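Local atomic coordinates of genome polyprotein (PDB entry 6KU8), a protein that probably cleaves the viral polyprotein as a chymotrypsin-like 3C cysteine protease, and binds the inhibitor rupintrivir. Residues D35-V40 and L77-Q82; F28-I33 and E84-I89; T135-K140 and A176-Y181. All blocks are in the same frame, centred on the assembly; numbering follows the deposited sequence.

Contact 1: D35-V40 and L77-Q82; sequences DNCAVV and LLWLDQ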
ATOM      1  N   ASP A  35      -4.454  13.284   7.347  1.00 27.93           N
ATOM      2  CA  ASP A  35      -3.580  14.132   8.159  1.00 24.35           C
ATOM      3  C   ASP A  35      -2.132  13.908   7.714  1.00 23.61           C
ATOM      4  O   ASP A  35      -1.825  14.062   6.523  1.00 22.34           O
ATOM      5  CB  ASP A  35      -3.885  13.854   9.614  1.00 24.97           C
ATOM      6  CG  ASP A  35      -5.305  14.232   9.975  1.00 28.13           C
ATOM      7  OD1 ASP A  35      -5.546  15.444  10.135  1.00 28.08           O
ATOM      8  OD2 ASP A  35      -6.177  13.334  10.067  1.00 25.76           O
ATOM      9  N   ASN A  36      -1.215  13.570   8.613  1.00 20.28           N
ATOM     10  CA  ASN A  36       0.175  13.314   8.256  1.00 23.07           C
ATOM     11  C   ASN A  36       0.502  11.827   8.281  1.00 19.45           C
ATOM     12  O   ASN A  36       1.665  11.460   8.452  1.00 23.62           O
ATOM     13  CB  ASN A  36       1.100  14.084   9.199  1.00 22.01           C
ATOM     14  CG  ASN A  36       0.912  13.678  10.651  1.00 26.06           C
ATOM     15  OD1 ASN A  36      -0.190  13.332  11.075  1.00 27.70           O
ATOM     16  ND2 ASN A  36       2.002  13.688  11.417  1.00 23.66           N
ATOM     17  N   CYS A  37      -0.503  10.963   8.133  1.00 22.17           N
ATOM     18  CA  CYS A  37      -0.328   9.520   8.274  1.00 22.01           C
ATOM     19  C   CYS A  37      -0.367   8.851   6.904  1.00 21.38           C
ATOM     20  O   CYS A  37      -1.359   8.979   6.178  1.00 21.01           O
ATOM     21  CB  CYS A  37      -1.406   8.924   9.177  1.00 26.20           C
ATOM     22  SG  CYS A  37      -1.273   7.125   9.355  1.00 26.77           S
ATOM     23  N   ALA A  38       0.699   8.126   6.570  1.00 18.21           N
ATOM     24  CA  ALA A  38       0.811   7.398   5.313  1.00 20.25           C
ATOM     25  C   ALA A  38       1.050   5.919   5.580  1.00 21.90           C
ATOM     26  O   ALA A  38       1.400   5.498   6.683  1.00 23.05           O
ATOM     27  CB  ALA A  38       1.941   7.939   4.423  1.00 18.18           C
ATOM     28  N   VAL A  39       0.876   5.132   4.532  1.00 18.13           N
ATOM     29  CA  VAL A  39       1.099   3.699   4.577  1.00 16.08           C
ATOM     30  C   VAL A  39       2.232   3.356   3.614  1.00 23.51           C
ATOM     31  O   VAL A  39       2.351   3.947   2.535  1.00 21.06           O
ATOM     32  CB  VAL A  39      -0.221   2.973   4.246  1.00 23.57           C
ATOM     33  CG1 VAL A  39      -0.138   2.123   3.008  1.00 28.64           C
ATOM     34  CG2 VAL A  39      -0.741   2.239   5.454  1.00 27.55           C
ATOM     35  N   VAL A  40       3.116   2.466   4.058  1.00 19.41           N
ATOM     36  CA  VAL A  40       4.184   1.916   3.224  1.00 17.81           C
ATOM     37  C   VAL A  40       4.324   0.441   3.525  1.00 21.85           C
ATOM     38  O   VAL A  40       3.972  -0.031   4.619  1.00 23.39           O
ATOM     39  CB  VAL A  40       5.530   2.614   3.487  1.00 19.82           C
ATOM     40  CG1 VAL A  40       5.463   4.091   3.125  1.00 31.69           C
ATOM     41  CG2 VAL A  40       5.920   2.463   4.964  1.00 20.58           C
ATOM     42  N   LEU A  77       2.497   2.059   9.171  1.00 22.86           N
ATOM     43  CA  LEU A  77       2.012   3.434   9.178  1.00 20.73           C
ATOM     44  C   LEU A  77       3.170   4.365   9.496  1.00 22.29           C
ATOM     45  O   LEU A  77       3.929   4.112  10.439  1.00 20.74           O
ATOM     46  CB  LEU A  77       0.902   3.637  10.221  1.00 26.91           C
ATOM     47  CG  LEU A  77      -0.352   2.754  10.257  1.00 27.55           C
ATOM     48  CD1 LEU A  77      -1.395   3.348  11.187  1.00 27.70           C
ATOM     49  CD2 LEU A  77      -0.932   2.565   8.868  1.00 29.90           C
ATOM     50  N   LEU A  78       3.317   5.429   8.715  1.00 21.69           N
ATOM     51  CA  LEU A  78       4.273   6.487   9.022  1.00 21.91           C
ATOM     52  C   LEU A  78       3.504   7.746   9.384  1.00 23.15           C
ATOM     53  O   LEU A  78       2.601   8.158   8.647  1.00 23.16           O
ATOM     54  CB  LEU A  78       5.206   6.783   7.851  1.00 18.82           C
ATOM     55  CG  LEU A  78       5.961   5.624   7.207  1.00 24.33           C
ATOM     56  CD1 LEU A  78       6.758   6.157   6.024  1.00 26.40           C
ATOM     57  CD2 LEU A  78       6.846   4.929   8.235  1.00 26.13           C
ATOM     58  N   TRP A  79       3.844   8.343  10.518  1.00 22.62           N
ATOM     59  CA  TRP A  79       3.346   9.670  10.868  1.00 22.46           C
ATOM     60  C   TRP A  79       4.493  10.633  10.593  1.00 22.72           C
ATOM     61  O   TRP A  79       5.546  10.558  11.237  1.00 24.26           O
ATOM     62  CB  TRP A  79       2.877   9.740  12.320  1.00 24.60           C
ATOM     63  CG  TRP A  79       1.780   8.762  12.667  1.00 24.96           C
ATOM     64  CD1 TRP A  79       1.932   7.445  12.996  1.00 24.68           C
ATOM     65  CD2 TRP A  79       0.374   9.036  12.754  1.00 25.62           C
ATOM     66  NE1 TRP A  79       0.711   6.878  13.263  1.00 25.15           N
ATOM     67  CE2 TRP A  79      -0.262   7.835  13.125  1.00 24.06           C
ATOM     68  CE3 TRP A  79      -0.404  10.178  12.553  1.00 25.12           C
ATOM     69  CZ2 TRP A  79      -1.643   7.745  13.306  1.00 27.06           C
ATOM     70  CZ3 TRP A  79      -1.781  10.088  12.725  1.00 29.71           C
ATOM     71  CH2 TRP A  79      -2.386   8.879  13.100  1.00 29.67           C
ATOM     72  N   LEU A  80       4.291  11.515   9.623  1.00 18.50           N
ATOM     73  CA  LEU A  80       5.350  12.305   9.014  1.00 23.20           C
ATOM     74  C   LEU A  80       5.381  13.725   9.556  1.00 22.96           C
ATOM     75  O   LEU A  80       4.344  14.319   9.857  1.00 26.38           O
ATOM     76  CB  LEU A  80       5.162  12.344   7.497  1.00 20.98           C
ATOM     77  CG  LEU A  80       5.103  10.949   6.876  1.00 19.61           C
ATOM     78  CD1 LEU A  80       4.633  11.023   5.422  1.00 22.36           C
ATOM     79  CD2 LEU A  80       6.475  10.326   6.950  1.00 22.31           C
ATOM     80  N   ASP A  81       6.590  14.276   9.652  1.00 26.26           N
ATOM     81  CA  ASP A  81       6.782  15.643  10.137  1.00 25.48           C
ATOM     82  C   ASP A  81       6.679  16.604   8.956  1.00 23.91           C
ATOM     83  O   ASP A  81       7.672  17.069   8.398  1.00 28.71           O
ATOM     84  CB  ASP A  81       8.115  15.771  10.861  1.00 25.72           C
ATOM     85  CG  ASP A  81       8.255  17.102  11.586  1.00 30.97           C
ATOM     86  OD1 ASP A  81       7.221  17.757  11.843  1.00 26.80           O
ATOM     87  OD2 ASP A  81       9.393  17.488  11.895  1.00 30.24           O
ATOM     88  N   GLN A  82       5.439  16.898   8.573  1.00 23.76           N
ATOM     89  CA  GLN A  82       5.136  17.730   7.415  1.00 28.60           C
ATOM     90  C   GLN A  82       3.946  18.611   7.758  1.00 27.38           C
ATOM     91  O   GLN A  82       3.145  18.282   8.640  1.00 24.59           O
ATOM     92  CB  GLN A  82       4.801  16.886   6.165  1.00 29.00           C
ATOM     93  CG  GLN A  82       3.414  16.239   6.253  1.00 28.59           C
ATOM     94  CD  GLN A  82       3.124  15.200   5.174  1.00 30.95           C
ATOM     95  OE1 GLN A  82       4.035  14.672   4.529  1.00 27.97           O
ATOM     96  NE2 GLN A  82       1.835  14.890   4.990  1.00 30.73           N
TER
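The side chain of Cys-37 lies over one face of the indole of Trp-79, its CB 3.8 Å from the centroid of the six-membered ring in a CH-pi contact. SG, anti to the backbone N (chi1 178°), stays above the same ring and makes a sulfur-aromatic contact. The two residues form a non-hydrogen-bonded pair of antiparallel neighbours, strands 37-41 and 75-80, in the six-stranded N-terminal barrel of this chymotrypsin-like 3C protease. Next along the ladder, Ala-38 and Leu-78 make the hydrogen-bonded pair, joined both ways: Ala-38 N to Leu-78 O and Leu-78 N to Ala-38 O, each 2.8 Å.

Val-39 pairs with Leu-77 on the face that carries Cys-37 and Trp-79. Their branches meet through Val-39 CG2 and Leu-77 CD2, and Phe-182 packs on both residues. On the other face Val-40 crosses Leu-78 at about a right angle, with CG1 and CG2 against CD1, while Ala-38 CB faces Leu-80 CD1 at 4.2 Å. Met-30 of strand 26-34 packs against Ala-38, Val-40 and Leu-80 there.

Beyond Cys-37 and Trp-79, Asn-36 grips Leu-80 twice. Its backbone O accepts from Leu-80 N at 2.9 Å, and its amide returns a bond to the same residue. Chi1 of 60° puts CG between the backbone N and carbonyl carbon; from there ND2 donates to Leu-80 O, which lies in the amide plane, while OD1 sits at the indole edge, 3.5 Å from Trp-79 CE3.

Contact 2: F28-I33 and E84-I89; sequences FNMLGI and EKFRDI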
ATOM      1  N   PHE A  28       9.443   2.687  -3.645  1.00 20.23           N
ATOM      2  CA  PHE A  28       8.117   2.184  -3.320  1.00 21.88           C
ATOM      3  C   PHE A  28       7.114   3.303  -3.529  1.00 22.04           C
ATOM      4  O   PHE A  28       7.471   4.486  -3.528  1.00 19.91           O
ATOM      5  CB  PHE A  28       8.015   1.693  -1.867  1.00 22.36           C
ATOM      6  CG  PHE A  28       8.964   0.583  -1.533  1.00 26.27           C
ATOM      7  CD1 PHE A  28      10.302   0.853  -1.268  1.00 27.49           C
ATOM      8  CD2 PHE A  28       8.521  -0.732  -1.486  1.00 26.27           C
ATOM      9  CE1 PHE A  28      11.184  -0.179  -0.973  1.00 29.50           C
ATOM     10  CE2 PHE A  28       9.389  -1.764  -1.177  1.00 29.26           C
ATOM     11  CZ  PHE A  28      10.716  -1.496  -0.928  1.00 31.30           C
ATOM     12  N   ASN A  29       5.850   2.913  -3.694  1.00 19.01           N
ATOM     13  CA  ASN A  29       4.749   3.866  -3.646  1.00 16.94           C
ATOM     14  C   ASN A  29       4.307   4.033  -2.200  1.00 21.73           C
ATOM     15  O   ASN A  29       4.128   3.044  -1.484  1.00 19.03           O
ATOM     16  CB  ASN A  29       3.563   3.424  -4.501  1.00 13.88           C
ATOM     17  CG  ASN A  29       2.437   4.430  -4.472  1.00 17.47           C
ATOM     18  OD1 ASN A  29       2.617   5.583  -4.845  1.00 22.53           O
ATOM     19  ND2 ASN A  29       1.267   3.998  -4.027  1.00 18.18           N
ATOM     20  N   MET A  30       4.132   5.285  -1.783  1.00 18.64           N
ATOM     21  CA  MET A  30       3.620   5.634  -0.471  1.00 19.22           C
ATOM     22  C   MET A  30       2.226   6.227  -0.627  1.00 19.40           C
ATOM     23  O   MET A  30       2.021   7.140  -1.440  1.00 20.00           O
ATOM     24  CB  MET A  30       4.548   6.630   0.233  1.00 17.37           C
ATOM     25  CG  MET A  30       4.111   6.982   1.678  1.00 19.83           C
ATOM     26  SD  MET A  30       4.956   8.461   2.334  1.00 24.08           S
ATOM     27  CE  MET A  30       3.897   9.754   1.667  1.00 18.04           C
ATOM     28  N   LEU A  31       1.272   5.710   0.140  1.00 18.79           N
ATOM     29  CA  LEU A  31      -0.126   6.128   0.047  1.00 19.41           C
ATOM     30  C   LEU A  31      -0.492   6.928   1.295  1.00 21.18           C
ATOM     31  O   LEU A  31      -0.589   6.371   2.391  1.00 20.71           O
ATOM     32  CB  LEU A  31      -1.047   4.919  -0.107  1.00 18.58           C
ATOM     33  CG  LEU A  31      -2.535   5.221   0.108  1.00 22.70           C
ATOM     34  CD1 LEU A  31      -3.047   6.139  -0.990  1.00 18.73           C
ATOM     35  CD2 LEU A  31      -3.330   3.916   0.151  1.00 20.66           C
ATOM     36  N   GLY A  32      -0.717   8.229   1.130  1.00 22.96           N
ATOM     37  CA  GLY A  32      -1.251   9.014   2.229  1.00 22.67           C
ATOM     38  C   GLY A  32      -2.697   8.640   2.505  1.00 22.39           C
ATOM     39  O   GLY A  32      -3.483   8.383   1.588  1.00 21.76           O
ATOM     40  N   ILE A  33      -3.051   8.598   3.791  1.00 20.51           N
ATOM     41  CA  ILE A  33      -4.373   8.163   4.233  1.00 18.27           C
ATOM     42  C   ILE A  33      -5.189   9.335   4.771  1.00 23.90           C
ATOM     43  O   ILE A  33      -6.359   9.515   4.414  1.00 21.86           O
ATOM     44  CB  ILE A  33      -4.265   7.041   5.292  1.00 17.82           C
ATOM     45  CG1 ILE A  33      -3.419   5.854   4.799  1.00 19.43           C
ATOM     46  CG2 ILE A  33      -5.662   6.584   5.737  1.00 20.25           C
ATOM     47  CD1 ILE A  33      -4.077   5.006   3.771  1.00 19.81           C
ATOM     48  N   GLU A  84       1.759  19.493   5.234  1.00 28.77           N
ATOM     49  CA  GLU A  84       0.674  19.048   4.376  1.00 33.17           C
ATOM     50  C   GLU A  84      -0.211  18.029   5.081  1.00 28.04           C
ATOM     51  O   GLU A  84       0.260  17.195   5.859  1.00 26.42           O
ATOM     52  CB  GLU A  84       1.221  18.440   3.083  1.00 35.65           C
ATOM     53  CG  GLU A  84       0.108  17.860   2.221  1.00 34.62           C
ATOM     54  CD  GLU A  84       0.616  17.038   1.062  1.00 36.01           C
ATOM     55  OE1 GLU A  84      -0.236  16.506   0.309  1.00 36.39           O
ATOM     56  OE2 GLU A  84       1.858  16.917   0.911  1.00 36.41           O
ATOM     57  N   LYS A  85      -1.504  18.100   4.786  1.00 26.89           N
ATOM     58  CA  LYS A  85      -2.487  17.115   5.205  1.00 29.70           C
ATOM     59  C   LYS A  85      -2.936  16.312   3.993  1.00 28.68           C
ATOM     60  O   LYS A  85      -3.378  16.880   2.987  1.00 26.58           O
ATOM     61  CB  LYS A  85      -3.703  17.780   5.854  1.00 27.42           C
ATOM     62  CG  LYS A  85      -3.371  18.752   6.979  1.00 36.14           C
ATOM     63  CD  LYS A  85      -3.380  18.062   8.340  1.00 45.27           C
ATOM     64  CE  LYS A  85      -3.217  19.062   9.477  1.00 52.89           C
ATOM     65  NZ  LYS A  85      -1.907  19.785   9.389  1.00 54.66           N
ATOM     66  N   PHE A  86      -2.833  14.997   4.095  1.00 26.27           N
ATOM     67  CA  PHE A  86      -3.373  14.150   3.049  1.00 26.90           C
ATOM     68  C   PHE A  86      -4.885  14.339   2.962  1.00 23.21           C
ATOM     69  O   PHE A  86      -5.560  14.592   3.966  1.00 23.26           O
ATOM     70  CB  PHE A  86      -3.016  12.685   3.328  1.00 21.25           C
ATOM     71  CG  PHE A  86      -1.521  12.414   3.342  1.00 24.53           C
ATOM     72  CD1 PHE A  86      -0.736  12.704   2.232  1.00 21.82           C
ATOM     73  CD2 PHE A  86      -0.909  11.878   4.464  1.00 20.54           C
ATOM     74  CE1 PHE A  86       0.641  12.465   2.237  1.00 24.38           C
ATOM     75  CE2 PHE A  86       0.461  11.636   4.486  1.00 21.73           C
ATOM     76  CZ  PHE A  86       1.243  11.929   3.372  1.00 20.72           C
ATOM     77  N   ARG A  87      -5.410  14.253   1.749  1.00 21.79           N
ATOM     78  CA  ARG A  87      -6.844  14.082   1.575  1.00 24.60           C
ATOM     79  C   ARG A  87      -7.298  12.840   2.329  1.00 24.18           C
ATOM     80  O   ARG A  87      -6.738  11.753   2.156  1.00 23.70           O
ATOM     81  CB  ARG A  87      -7.165  13.964   0.091  1.00 28.62           C
ATOM     82  CG  ARG A  87      -8.612  13.685  -0.237  1.00 35.48           C
ATOM     83  CD  ARG A  87      -8.742  13.583  -1.739  1.00 40.17           C
ATOM     84  NE  ARG A  87      -9.774  12.637  -2.160  1.00 54.95           N
ATOM     85  CZ  ARG A  87      -9.673  11.855  -3.235  1.00 53.60           C
ATOM     86  NH1 ARG A  87     -10.670  11.038  -3.547  1.00 47.71           N
ATOM     87  NH2 ARG A  87      -8.570  11.878  -3.990  1.00 41.36           N
ATOM     88  N   ASP A  88      -8.295  13.008   3.192  1.00 21.30           N
ATOM     89  CA  ASP A  88      -8.749  11.907   4.034  1.00 24.42           C
ATOM     90  C   ASP A  88      -9.519  10.906   3.186  1.00 23.29           C
ATOM     91  O   ASP A  88     -10.668  11.151   2.827  1.00 24.37           O
ATOM     92  CB  ASP A  88      -9.621  12.425   5.173  1.00 28.25           C
ATOM     93  CG  ASP A  88     -10.020  11.329   6.136  1.00 25.75           C
ATOM     94  OD1 ASP A  88      -9.671  10.149   5.895  1.00 24.19           O
ATOM     95  OD2 ASP A  88     -10.698  11.641   7.135  1.00 28.65           O
ATOM     96  N   ILE A  89      -8.913   9.756   2.891  1.00 22.60           N
ATOM     97  CA  ILE A  89      -9.559   8.761   2.035  1.00 21.68           C
ATOM     98  C   ILE A  89     -10.146   7.604   2.841  1.00 21.74           C
ATOM     99  O   ILE A  89     -10.555   6.590   2.261  1.00 22.38           O
ATOM    100  CB  ILE A  89      -8.575   8.259   0.971  1.00 23.45           C
ATOM    101  CG1 ILE A  89      -7.315   7.725   1.673  1.00 20.39           C
ATOM    102  CG2 ILE A  89      -8.246   9.400   0.029  1.00 22.28           C
ATOM    103  CD1 ILE A  89      -6.515   6.683   0.902  1.00 27.42           C
TER
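Phe-86 lays its ring against Gly-32, whose CA stands over the centre of one face, 3.5 Å from the centroid and 9° off the ring normal, a CH-pi contact. The absence of a side chain at Gly-32 is what lets the ring come down on the backbone of strand 26-34. The far end of the ring reaches Met-30, whose chain bends at chi3 (85°) and brings CE to 3.8 Å from Phe-86 CZ. Ala-38 and Asn-17 also touch this phenylalanine, setting it between the barrel and the N-terminal helix 8-17.

Beyond Arg-87, whose carbonyl is held by Asn-17 ND2, Asp-88 brings its CA to 3.4 Å from Ile-33 O in a CA-H...O contact; its carboxylate turns to a salt bridge with Arg-90. Ile-89 then donates its backbone N to Ile-33 O at 3.0 Å. Its side chain reaches the strand: its CD1 meets Leu-31 CD1 tip to tip at 4.0 Å, and the side chain crosses that of Ile-33 at about a right angle.

A single hydrogen bond joins the two segments; the rest of the contact is mostly an aromatic face and aliphatic tips, so the interdomain loop is seated on the strand mainly by apolar packing.

Contact 3: T135-K140 and A176-Y181; sequences TCRLLK and ALLRKY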
ATOM      1  N   THR A 135       2.853 -13.601   6.666  1.00 24.88           N
ATOM      2  CA  THR A 135       2.157 -12.347   6.412  1.00 26.89           C
ATOM      3  C   THR A 135       0.665 -12.634   6.353  1.00 25.58           C
ATOM      4  O   THR A 135       0.238 -13.495   5.581  1.00 24.57           O
ATOM      5  CB  THR A 135       2.643 -11.707   5.100  1.00 28.41           C
ATOM      6  OG1 THR A 135       4.079 -11.626   5.101  1.00 27.64           O
ATOM      7  CG2 THR A 135       2.061 -10.314   4.932  1.00 23.00           C
ATOM      8  N   CYS A 136      -0.129 -11.929   7.161  1.00 21.58           N
ATOM      9  CA  CYS A 136      -1.546 -12.242   7.287  1.00 20.53           C
ATOM     10  C   CYS A 136      -2.413 -11.272   6.483  1.00 24.55           C
ATOM     11  O   CYS A 136      -1.941 -10.275   5.936  1.00 22.40           O
ATOM     12  CB  CYS A 136      -1.960 -12.218   8.765  1.00 23.17           C
ATOM     13  SG  CYS A 136      -1.880 -10.567   9.486  1.00 27.09           S
ATOM     14  N   ARG A 137      -3.708 -11.587   6.415  1.00 20.61           N
ATOM     15  CA  ARG A 137      -4.718 -10.672   5.877  1.00 22.50           C
ATOM     16  C   ARG A 137      -4.398 -10.221   4.454  1.00 21.42           C
ATOM     17  O   ARG A 137      -4.636  -9.068   4.084  1.00 20.99           O
ATOM     18  CB  ARG A 137      -4.895  -9.463   6.791  1.00 19.11           C
ATOM     19  CG  ARG A 137      -5.316  -9.831   8.229  1.00 22.63           C
ATOM     20  CD  ARG A 137      -5.483  -8.598   9.103  1.00 26.75           C
ATOM     21  NE  ARG A 137      -5.986  -8.945  10.428  1.00 29.01           N
ATOM     22  CZ  ARG A 137      -5.959  -8.141  11.486  1.00 31.07           C
ATOM     23  NH1 ARG A 137      -5.463  -6.915  11.386  1.00 22.91           N
ATOM     24  NH2 ARG A 137      -6.419  -8.578  12.656  1.00 32.76           N
ATOM     25  N   LEU A 138      -3.868 -11.132   3.644  1.00 22.61           N
ATOM     26  CA  LEU A 138      -3.557 -10.824   2.252  1.00 21.30           C
ATOM     27  C   LEU A 138      -4.781 -11.017   1.369  1.00 21.67           C
ATOM     28  O   LEU A 138      -5.591 -11.920   1.600  1.00 20.80           O
ATOM     29  CB  LEU A 138      -2.422 -11.710   1.745  1.00 16.52           C
ATOM     30  CG  LEU A 138      -1.053 -11.354   2.319  1.00 23.01           C
ATOM     31  CD1 LEU A 138      -0.061 -12.426   1.895  1.00 18.96           C
ATOM     32  CD2 LEU A 138      -0.635  -9.964   1.834  1.00 21.55           C
ATOM     33  N   LEU A 139      -4.911 -10.149   0.363  1.00 19.37           N
ATOM     34  CA  LEU A 139      -5.835 -10.326  -0.749  1.00 18.22           C
ATOM     35  C   LEU A 139      -5.012 -10.749  -1.970  1.00 17.56           C
ATOM     36  O   LEU A 139      -3.894 -10.261  -2.160  1.00 21.79           O
ATOM     37  CB  LEU A 139      -6.607  -9.029  -1.034  1.00 20.74           C
ATOM     38  CG  LEU A 139      -7.242  -8.302   0.161  1.00 18.55           C
ATOM     39  CD1 LEU A 139      -7.933  -6.994  -0.258  1.00 17.48           C
ATOM     40  CD2 LEU A 139      -8.198  -9.240   0.878  1.00 19.80           C
ATOM     41  N   LYS A 140      -5.535 -11.683  -2.772  1.00 18.63           N
ATOM     42  CA  LYS A 140      -4.779 -12.214  -3.903  1.00 16.96           C
ATOM     43  C   LYS A 140      -5.466 -11.868  -5.217  1.00 19.86           C
ATOM     44  O   LYS A 140      -6.698 -11.844  -5.302  1.00 20.89           O
ATOM     45  CB  LYS A 140      -4.596 -13.737  -3.799  1.00 24.33           C
ATOM     46  CG  LYS A 140      -3.613 -14.318  -4.848  1.00 24.64           C
ATOM     47  CD  LYS A 140      -4.231 -15.346  -5.782  1.00 23.87           C
ATOM     48  CE  LYS A 140      -5.711 -15.173  -5.966  1.00 31.78           C
ATOM     49  NZ  LYS A 140      -6.341 -16.358  -6.628  1.00 25.28           N
ATOM     50  N   ALA A 176      -4.402  -6.190   2.997  1.00 16.53           N
ATOM     51  CA  ALA A 176      -5.720  -5.576   3.104  1.00 20.28           C
ATOM     52  C   ALA A 176      -5.637  -4.264   3.876  1.00 18.89           C
ATOM     53  O   ALA A 176      -5.005  -4.184   4.937  1.00 20.26           O
ATOM     54  CB  ALA A 176      -6.713  -6.524   3.776  1.00 17.07           C
ATOM     55  N   LEU A 177      -6.238  -3.219   3.315  1.00 17.82           N
ATOM     56  CA  LEU A 177      -6.443  -1.967   4.041  1.00 17.90           C
ATOM     57  C   LEU A 177      -7.787  -2.065   4.759  1.00 19.52           C
ATOM     58  O   LEU A 177      -8.815  -2.304   4.118  1.00 17.79           O
ATOM     59  CB  LEU A 177      -6.414  -0.767   3.094  1.00 16.71           C
ATOM     60  CG  LEU A 177      -5.063  -0.445   2.450  1.00 20.78           C
ATOM     61  CD1 LEU A 177      -5.267   0.526   1.297  1.00 15.94           C
ATOM     62  CD2 LEU A 177      -4.094   0.132   3.484  1.00 19.67           C
ATOM     63  N   LEU A 178      -7.776  -1.939   6.087  1.00 18.07           N
ATOM     64  CA  LEU A 178      -8.998  -2.015   6.877  1.00 21.89           C
ATOM     65  C   LEU A 178      -9.170  -0.725   7.670  1.00 21.83           C
ATOM     66  O   LEU A 178      -8.210  -0.197   8.241  1.00 21.52           O
ATOM     67  CB  LEU A 178      -8.982  -3.237   7.804  1.00 20.45           C
ATOM     68  CG  LEU A 178      -8.760  -4.570   7.088  1.00 23.37           C
ATOM     69  CD1 LEU A 178      -8.431  -5.679   8.092  1.00 26.32           C
ATOM     70  CD2 LEU A 178      -9.976  -4.938   6.234  1.00 21.04           C
ATOM     71  N   ARG A 179     -10.395  -0.200   7.686  1.00 21.59           N
ATOM     72  CA  ARG A 179     -10.583   1.157   8.193  1.00 26.10           C
ATOM     73  C   ARG A 179     -10.130   1.295   9.640  1.00 24.88           C
ATOM     74  O   ARG A 179      -9.657   2.366  10.037  1.00 22.32           O
ATOM     75  CB  ARG A 179     -12.039   1.589   8.062  1.00 26.99           C
ATOM     76  CG  ARG A 179     -12.216   3.115   8.168  1.00 27.05           C
ATOM     77  CD  ARG A 179     -13.656   3.489   7.876  1.00 30.79           C
ATOM     78  NE  ARG A 179     -14.085   2.911   6.602  1.00 27.03           N
ATOM     79  CZ  ARG A 179     -15.356   2.767   6.246  1.00 30.92           C
ATOM     80  NH1 ARG A 179     -16.324   3.141   7.084  1.00 29.58           N
ATOM     81  NH2 ARG A 179     -15.658   2.234   5.070  1.00 25.10           N
ATOM     82  N   LYS A 180     -10.266   0.236  10.441  1.00 23.49           N
ATOM     83  CA  LYS A 180      -9.864   0.303  11.843  1.00 25.73           C
ATOM     84  C   LYS A 180      -8.374   0.566  12.015  1.00 30.11           C
ATOM     85  O   LYS A 180      -7.965   1.036  13.084  1.00 25.93           O
ATOM     86  CB  LYS A 180     -10.247  -0.994  12.572  1.00 25.97           C
ATOM     87  CG  LYS A 180      -9.517  -2.236  12.052  1.00 23.94           C
ATOM     88  CD  LYS A 180      -9.978  -3.517  12.760  1.00 22.31           C
ATOM     89  CE  LYS A 180      -9.438  -4.760  12.040  1.00 28.94           C
ATOM     90  NZ  LYS A 180      -9.931  -6.029  12.665  1.00 33.66           N
ATOM     91  N   TYR A 181      -7.549   0.272  10.999  1.00 22.67           N
ATOM     92  CA  TYR A 181      -6.135   0.626  11.087  1.00 24.36           C
ATOM     93  C   TYR A 181      -5.934   2.129  11.278  1.00 24.45           C
ATOM     94  O   TYR A 181      -4.925   2.555  11.852  1.00 21.72           O
ATOM     95  CB  TYR A 181      -5.396   0.189   9.820  1.00 24.34           C
ATOM     96  CG  TYR A 181      -5.252  -1.301   9.600  1.00 24.38           C
ATOM     97  CD1 TYR A 181      -5.440  -2.210  10.646  1.00 25.49           C
ATOM     98  CD2 TYR A 181      -4.914  -1.803   8.346  1.00 22.06           C
ATOM     99  CE1 TYR A 181      -5.284  -3.574  10.445  1.00 21.46           C
ATOM    100  CE2 TYR A 181      -4.776  -3.167   8.140  1.00 21.37           C
ATOM    101  CZ  TYR A 181      -4.956  -4.047   9.188  1.00 23.58           C
ATOM    102  OH  TYR A 181      -4.799  -5.406   8.978  1.00 22.02           O
TER
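The side chain of Arg-137 reaches across to Tyr-181, crossing it obliquely, and its NH1 donates to the phenolic OH at 2.9 Å. The chain is extended from CG to NE (chi2 -180°, chi3 175°); Arg-137 CD comes to 3.3 Å from Tyr-181 OH. OH lies at the guanidinium edge, close to its plane, and NH1 in turn lies at the edge of the ring; the two planes are 24° apart. The meeting is thus edge to edge and not a stack. The ring is backed on one face by Leu-178 CB of its own segment, over its centre. Lys-180 NZ stands over a face of the guanidinium, 4.3 Å from Arg-137 NH2, a pair of like charges whose repulsion is probably eased by solvent, as Lys-180 is exposed. Asp-67 touches Arg-137 as well.

Ala-176 provides the second anchor. Its backbone N donates to Arg-137 O at 3.1 Å, while its CB points toward segment 135-140 and packs on Leu-139 CG at 4.1 Å. Leu-139 is buried further by Val-122, Val-161 and Ala-162.

Tyr-181 belongs to a 3-10 segment that begins at Arg-179, and its N bonds back to Leu-178 O, so the ring is presented from a turn rather than from a strand. The chain bends at Arg-137 between strands 133-136 and 138-141, and strand 172-176 ends at Ala-176 beside that corner. The corner and the strand end belong to the C-terminal barrel of the chymotrypsin-like fold, where the C-terminal tail leaves strand 172-176.

Contacts 1 and 2 share the N-terminal barrel: strands 26-34 and 37-41 are neighbours in its sheet, and contact 1 is nested within the loop that contact 2 closes. Their centres are 7 Å apart, and Asp-35 O probably accepts a hydrogen bond from Phe-86 N. Both are buried, but contact 1 is a paired ladder with several backbone bonds, whereas contact 2 seats a loop on a strand largely through apolar groups. Contact 3, partly buried, lies in the second barrel about 17 to 18 Å from the others, centre to centre, and combines one backbone bond with a charged side chain bonded to a phenol. Leu-77 and Leu-31 reach it through packing against Tyr-181 and Leu-177.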